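Local coordinates for single-stranded DNA-binding protein DdrB (Deinococcus radiodurans, PDB 4HQB) that binds single-stranded DNA and probably takes part in the response to DNA damage, at residues Pro102-Tyr107 / Ile134-Lys139; Gly43-Gly48 / Val130-Phe135. All coordinates share one frame; numbering follows the deposited sequence.

Overall arrangement
Starting from the N terminus, the chain passes helix 28-36 and enters the loop 43-48, which leads into the short strand 50-52. Strands 68-72, 76-81, 84-96 and 99-110 follow, and strand 129-135 then returns to lie between 50-52 and 99-110. Contact 2 closes the longer loop, 81 residues between its segments, bringing 43-48 against 130-135. Contact 1 closes one of 26 residues, pairing 102-107 with 134-139. Segment 102-107 falls within the longer loop, and both contacts end on the same strand, sharing Ile134 and Phe135, with centres about 13 Å apart. Together they tie the early loop, the sheet and the bound DNA to strand 129-135.

Contact 1. Residues Pro102-Tyr107 / Ile134-Lys139; sequences PAAIKY and IFRGGK. With nucleotides of chain G.
Arg136 lies with its aliphatic part against Pro102 and Ala104 while its charged end reaches the phosphate of DT3 of chain G, so one residue belongs both to the protein's packing and to its DNA site. The backbone places its CB 3.7 Å from CB of Ala104. Its CG stands anti to the backbone N (chi1 -163°), which brings CG to 3.8 Å from CG of Pro102, the two side chains crossing at about a right angle. A bend at CG-CD then turns the guanidinium so that NH2 gives OP2 of DT3 a nearly straight hydrogen bond of 2.9 Å (163°), with the phosphate at the edge of the flat group. An alanine here is likely to leave that phosphate without its positive partner and to uncover one side of Pro102.

Behind the arginine the backbones form an antiparallel hydrogen-bonded pair: Ile105 N meets Phe135 O at 2.9 Å, and Phe135 N meets Ile105 O at 2.7 Å. The small methyl of Ala104 suits its place, since CB already sits 3.2 Å from Phe135 O. On the face carrying Ile105 and Phe135, the Tyr107 and Phe135 rings meet rim to rim, CE1 to CE1 at 3.8 Å with planes at 73°; Phe60 and Phe52 also touch Phe135, and Tyr107 OH bonds Glu57.

Beyond the strand a water takes the N-H of Gly137 and donates to Ala103 O, linking the two segments past the last direct backbone hydrogen bond. Gly137 has a positive phi, and a CB there would crowd OP1 of DT2, so glycine fits beside the DNA backbone. The whole is an antiparallel strand pair whose outgoing loop forms part of a single-stranded DNA-binding surface.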
# COMPACT_ATOMS: atom_id res chain seq x y z
N PRO A 102 9.49 -14.53 -29.62
CA PRO A 102 8.52 -14.40 -30.72
C PRO A 102 7.93 -13.00 -30.70
O PRO A 102 8.18 -12.26 -29.74
CB PRO A 102 7.44 -15.43 -30.38
CG PRO A 102 7.57 -15.63 -28.86
CD PRO A 102 9.03 -15.44 -28.55
N ALA A 103 7.17 -12.64 -31.74
CA ALA A 103 6.47 -11.36 -31.77
C ALA A 103 5.38 -11.32 -30.69
O ALA A 103 5.07 -12.34 -30.05
CB ALA A 103 5.91 -11.05 -33.22
N ALA A 104 4.80 -10.15 -30.45
CA ALA A 104 3.83 -10.03 -29.37
C ALA A 104 2.78 -9.00 -29.67
O ALA A 104 2.98 -8.13 -30.51
CB ALA A 104 4.51 -9.71 -28.06
N ILE A 105 1.65 -9.13 -28.99
CA ILE A 105 0.65 -8.08 -28.94
C ILE A 105 0.71 -7.32 -27.62
O ILE A 105 0.62 -7.89 -26.52
CB ILE A 105 -0.77 -8.62 -29.18
CG1 ILE A 105 -0.85 -9.30 -30.55
CG2 ILE A 105 -1.78 -7.46 -29.12
CD1 ILE A 105 -0.66 -8.30 -31.73
N LYS A 106 0.88 -6.01 -27.75
CA LYS A 106 1.01 -5.14 -26.61
C LYS A 106 -0.15 -4.16 -26.55
O LYS A 106 -0.46 -3.47 -27.53
CB LYS A 106 2.33 -4.38 -26.65
CG LYS A 106 2.48 -3.36 -25.53
CD LYS A 106 3.89 -2.78 -25.43
CE LYS A 106 4.14 -1.74 -26.50
NZ LYS A 106 5.22 -0.79 -26.10
N TYR A 107 -0.82 -4.11 -25.41
CA TYR A 107 -1.80 -3.08 -25.18
C TYR A 107 -1.18 -2.00 -24.28
O TYR A 107 -0.77 -2.28 -23.13
CB TYR A 107 -3.04 -3.67 -24.52
CG TYR A 107 -3.92 -4.47 -25.45
CD1 TYR A 107 -3.63 -5.80 -25.74
CD2 TYR A 107 -5.05 -3.90 -26.04
CE1 TYR A 107 -4.43 -6.54 -26.58
CE2 TYR A 107 -5.87 -4.64 -26.90
CZ TYR A 107 -5.55 -5.95 -27.16
OH TYR A 107 -6.32 -6.71 -28.00
N ILE A 134 0.62 -7.74 -22.21
CA ILE A 134 1.48 -8.19 -23.28
C ILE A 134 1.17 -9.64 -23.54
O ILE A 134 1.31 -10.47 -22.66
CB ILE A 134 2.98 -8.02 -22.94
CG1 ILE A 134 3.25 -6.54 -22.65
CG2 ILE A 134 3.87 -8.55 -24.10
CD1 ILE A 134 4.70 -6.19 -22.49
N PHE A 135 0.73 -9.93 -24.76
CA PHE A 135 0.42 -11.28 -25.18
C PHE A 135 1.60 -11.83 -26.02
O PHE A 135 1.87 -11.33 -27.10
CB PHE A 135 -0.92 -11.30 -25.94
CG PHE A 135 -2.13 -10.92 -25.08
CD1 PHE A 135 -2.48 -9.59 -24.89
CD2 PHE A 135 -2.91 -11.89 -24.47
CE1 PHE A 135 -3.57 -9.23 -24.11
CE2 PHE A 135 -4.01 -11.55 -23.69
CZ PHE A 135 -4.33 -10.22 -23.50
N ARG A 136 2.29 -12.83 -25.47
CA ARG A 136 3.46 -13.44 -26.12
C ARG A 136 3.66 -14.92 -25.73
O ARG A 136 3.59 -15.28 -24.55
CB ARG A 136 4.74 -12.67 -25.77
CG ARG A 136 5.90 -12.98 -26.69
CD ARG A 136 7.16 -12.22 -26.27
NE ARG A 136 7.53 -12.61 -24.91
CZ ARG A 136 7.67 -11.79 -23.88
NH1 ARG A 136 7.53 -10.47 -24.04
NH2 ARG A 136 7.97 -12.28 -22.69
N GLY A 137 3.95 -15.75 -26.74
CA GLY A 137 4.33 -17.15 -26.55
C GLY A 137 3.36 -17.92 -25.65
O GLY A 137 2.14 -17.66 -25.64
N GLY A 138 3.92 -18.88 -24.90
CA GLY A 138 3.17 -19.66 -23.94
C GLY A 138 2.16 -20.60 -24.56
O GLY A 138 2.19 -20.92 -25.74
N LYS A 139 1.25 -21.07 -23.74
CA LYS A 139 0.23 -21.98 -24.21
C LYS A 139 -1.12 -21.53 -23.67
O LYS A 139 -1.26 -21.27 -22.46
CB LYS A 139 0.52 -23.39 -23.73
CG LYS A 139 -0.60 -24.36 -24.05
CD LYS A 139 -0.34 -25.72 -23.43
CE LYS A 139 -1.44 -26.70 -23.79
NZ LYS A 139 -1.37 -27.90 -22.92
P DT G 1 5.96 -25.91 -28.08
OP1 DT G 1 6.47 -27.16 -27.49
OP2 DT G 1 6.76 -25.18 -29.09
O5' DT G 1 5.57 -24.91 -26.87
C5' DT G 1 4.83 -23.66 -26.92
C4' DT G 1 4.77 -23.10 -25.50
O4' DT G 1 3.74 -23.87 -24.81
C3' DT G 1 6.07 -23.38 -24.73
O3' DT G 1 7.14 -22.42 -24.37
C2' DT G 1 5.72 -24.19 -23.48
C1' DT G 1 4.20 -24.30 -23.53
N1 DT G 1 3.79 -25.69 -23.25
C2 DT G 1 3.05 -25.92 -22.11
O2 DT G 1 2.71 -25.02 -21.35
N3 DT G 1 2.70 -27.22 -21.90
C4 DT G 1 3.04 -28.29 -22.71
O4 DT G 1 2.69 -29.43 -22.45
C5 DT G 1 3.83 -27.99 -23.89
C7 DT G 1 4.26 -29.11 -24.81
C6 DT G 1 4.18 -26.71 -24.11
P DT G 2 7.03 -20.81 -24.28
OP1 DT G 2 5.87 -20.21 -24.92
OP2 DT G 2 8.35 -20.48 -24.87
O5' DT G 2 7.17 -20.48 -22.72
C5' DT G 2 6.54 -19.35 -22.09
C4' DT G 2 7.42 -18.57 -21.12
O4' DT G 2 7.92 -19.42 -20.06
C3' DT G 2 8.68 -17.93 -21.69
O3' DT G 2 9.06 -16.85 -20.86
C2' DT G 2 9.70 -19.05 -21.56
C1' DT G 2 9.32 -19.62 -20.20
N1 DT G 2 9.54 -21.08 -20.03
C2 DT G 2 9.82 -21.50 -18.76
O2 DT G 2 9.92 -20.74 -17.83
N3 DT G 2 10.00 -22.85 -18.63
C4 DT G 2 9.89 -23.80 -19.62
O4 DT G 2 10.07 -24.99 -19.40
C5 DT G 2 9.58 -23.30 -20.93
C7 DT G 2 9.47 -24.29 -22.05
C6 DT G 2 9.41 -21.97 -21.09
P DT G 3 8.17 -15.51 -20.78
OP1 DT G 3 7.16 -15.71 -19.73
OP2 DT G 3 7.79 -15.14 -22.15
O5' DT G 3 9.21 -14.40 -20.28
C5' DT G 3 9.57 -14.38 -18.93
C4' DT G 3 10.98 -13.84 -18.80
O4' DT G 3 11.95 -14.74 -19.42
C3' DT G 3 11.17 -12.47 -19.44
O3' DT G 3 11.98 -11.76 -18.52
C2' DT G 3 11.91 -12.78 -20.75
C1' DT G 3 12.76 -13.99 -20.31
N1 DT G 3 13.20 -14.89 -21.40
C2 DT G 3 14.57 -15.03 -21.62
O2 DT G 3 15.44 -14.46 -21.00
N3 DT G 3 14.89 -15.88 -22.63
C4 DT G 3 14.03 -16.58 -23.43
O4 DT G 3 14.44 -17.30 -24.32
C5 DT G 3 12.62 -16.41 -23.17
C7 DT G 3 11.64 -17.16 -24.03
C6 DT G 3 12.26 -15.57 -22.17
O HOH W 1 3.90 -14.88 -29.29

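Contact 2. Residues Gly43-Gly48 / Val130-Phe135; sequences GEIPSG and VSLAIF
Ile45 and Leu132 cross at about a right angle, meeting end to end through their CD1 methyls, 3.9 Å apart. Ile45 aims from the loop at strand 129-135, and its two branches divide the work: CG1 carries CD1 to the leucine, while CG2 lies 3.6 Å from the carbonyl O of Ser131. Leu132 sets out in the other direction, its CB pointing away from the loop, and its CG stands anti to the backbone N (chi1 174°); CD1 then comes back to the isoleucine. A branched and a forked aliphatic chain suit this place, because both must fill an apolar layer that Tyr86 and His81 also line; Trp62, Ile65 and Val79 also touch the leucine.

A second meeting lies further along the loop, where the carbonyl O of Gly48 takes a hydrogen bond from Ser131 and has a methyl of Ile134 pressed close to it. The bond from Ser131 OG to this oxygen is 2.7 Å long, but it comes from above the carbonyl plane, at a C=O...donor angle of 100°, not along a lone pair. Serine suits this spot because its short side chain places a donor right beside the strand backbone. Ile134 CD1 lies 3.2 Å from the same Gly48 O, which makes the spot tight. Gly48 takes a positive phi, readily adopted by glycine. Next to it, Ser47 packs on His84 of the second subunit, so this loop also borders a subunit interface.

Leu132 and Ala133 both face Tyr107, with Leu132 N close to Tyr107 O and Ala133 O close to Tyr107 N. That is a classic beta bulge, here at a corner of strand 129-135 in the mixed sheet.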
# COMPACT_ATOMS: atom_id res chain seq x y z
N GLY A 43 -5.26 -5.06 -6.98
CA GLY A 43 -3.83 -4.94 -7.14
C GLY A 43 -3.43 -3.85 -8.12
O GLY A 43 -4.26 -3.10 -8.60
N GLU A 44 -2.14 -3.75 -8.40
CA GLU A 44 -1.68 -2.81 -9.42
C GLU A 44 -1.40 -3.58 -10.68
O GLU A 44 -1.27 -4.80 -10.66
CB GLU A 44 -0.42 -2.07 -8.97
CG GLU A 44 -0.74 -0.79 -8.22
CD GLU A 44 -1.74 0.11 -8.96
OE1 GLU A 44 -1.51 0.42 -10.17
OE2 GLU A 44 -2.76 0.49 -8.35
N ILE A 45 -1.33 -2.87 -11.79
CA ILE A 45 -0.85 -3.47 -13.01
C ILE A 45 0.63 -3.84 -12.81
O ILE A 45 1.44 -2.98 -12.50
CB ILE A 45 -0.98 -2.49 -14.20
CG1 ILE A 45 -2.44 -2.06 -14.37
CG2 ILE A 45 -0.46 -3.12 -15.46
CD1 ILE A 45 -2.63 -0.91 -15.32
N PRO A 46 0.97 -5.14 -12.99
CA PRO A 46 2.34 -5.66 -12.89
C PRO A 46 3.32 -4.88 -13.74
O PRO A 46 2.92 -4.17 -14.67
CB PRO A 46 2.22 -7.09 -13.44
CG PRO A 46 0.83 -7.49 -13.14
CD PRO A 46 -0.01 -6.21 -13.20
N SER A 47 4.60 -5.01 -13.39
CA SER A 47 5.70 -4.46 -14.16
C SER A 47 5.60 -4.88 -15.61
O SER A 47 5.59 -6.07 -15.91
CB SER A 47 7.03 -4.96 -13.61
OG SER A 47 7.65 -3.98 -12.81
N GLY A 48 5.51 -3.90 -16.51
CA GLY A 48 5.44 -4.19 -17.92
C GLY A 48 4.12 -4.75 -18.41
O GLY A 48 4.02 -5.23 -19.54
N VAL A 130 3.09 3.24 -20.96
CA VAL A 130 2.59 2.46 -19.86
C VAL A 130 1.82 1.32 -20.47
O VAL A 130 0.93 1.52 -21.31
CB VAL A 130 1.66 3.28 -18.97
CG1 VAL A 130 1.09 2.40 -17.84
CG2 VAL A 130 2.40 4.49 -18.43
N SER A 131 2.16 0.11 -20.05
CA SER A 131 1.62 -1.07 -20.71
C SER A 131 0.56 -1.72 -19.82
O SER A 131 0.74 -1.80 -18.61
CB SER A 131 2.77 -2.04 -21.03
OG SER A 131 2.41 -3.37 -20.73
N LEU A 132 -0.55 -2.15 -20.42
CA LEU A 132 -1.59 -2.87 -19.68
C LEU A 132 -1.43 -4.39 -19.75
O LEU A 132 -1.60 -5.09 -18.74
CB LEU A 132 -2.98 -2.49 -20.19
CG LEU A 132 -4.19 -3.25 -19.64
CD1 LEU A 132 -4.41 -2.98 -18.13
CD2 LEU A 132 -5.44 -2.87 -20.47
N ALA A 133 -1.14 -4.89 -20.94
CA ALA A 133 -1.01 -6.32 -21.16
C ALA A 133 -0.12 -6.64 -22.35
O ALA A 133 -0.10 -5.93 -23.37
CB ALA A 133 -2.37 -6.97 -21.35
N ILE A 134 0.62 -7.74 -22.21
CA ILE A 134 1.48 -8.19 -23.28
C ILE A 134 1.17 -9.64 -23.54
O ILE A 134 1.31 -10.47 -22.66
CB ILE A 134 2.98 -8.02 -22.94
CG1 ILE A 134 3.25 -6.54 -22.65
CG2 ILE A 134 3.87 -8.55 -24.10
CD1 ILE A 134 4.70 -6.19 -22.49
N PHE A 135 0.73 -9.93 -24.76
CA PHE A 135 0.42 -11.28 -25.18
C PHE A 135 1.60 -11.83 -26.02
O PHE A 135 1.87 -11.33 -27.10
CB PHE A 135 -0.92 -11.30 -25.94
CG PHE A 135 -2.13 -10.92 -25.08
CD1 PHE A 135 -2.48 -9.59 -24.89
CD2 PHE A 135 -2.91 -11.89 -24.47
CE1 PHE A 135 -3.57 -9.23 -24.11
CE2 PHE A 135 -4.01 -11.55 -23.69
CZ PHE A 135 -4.33 -10.22 -23.50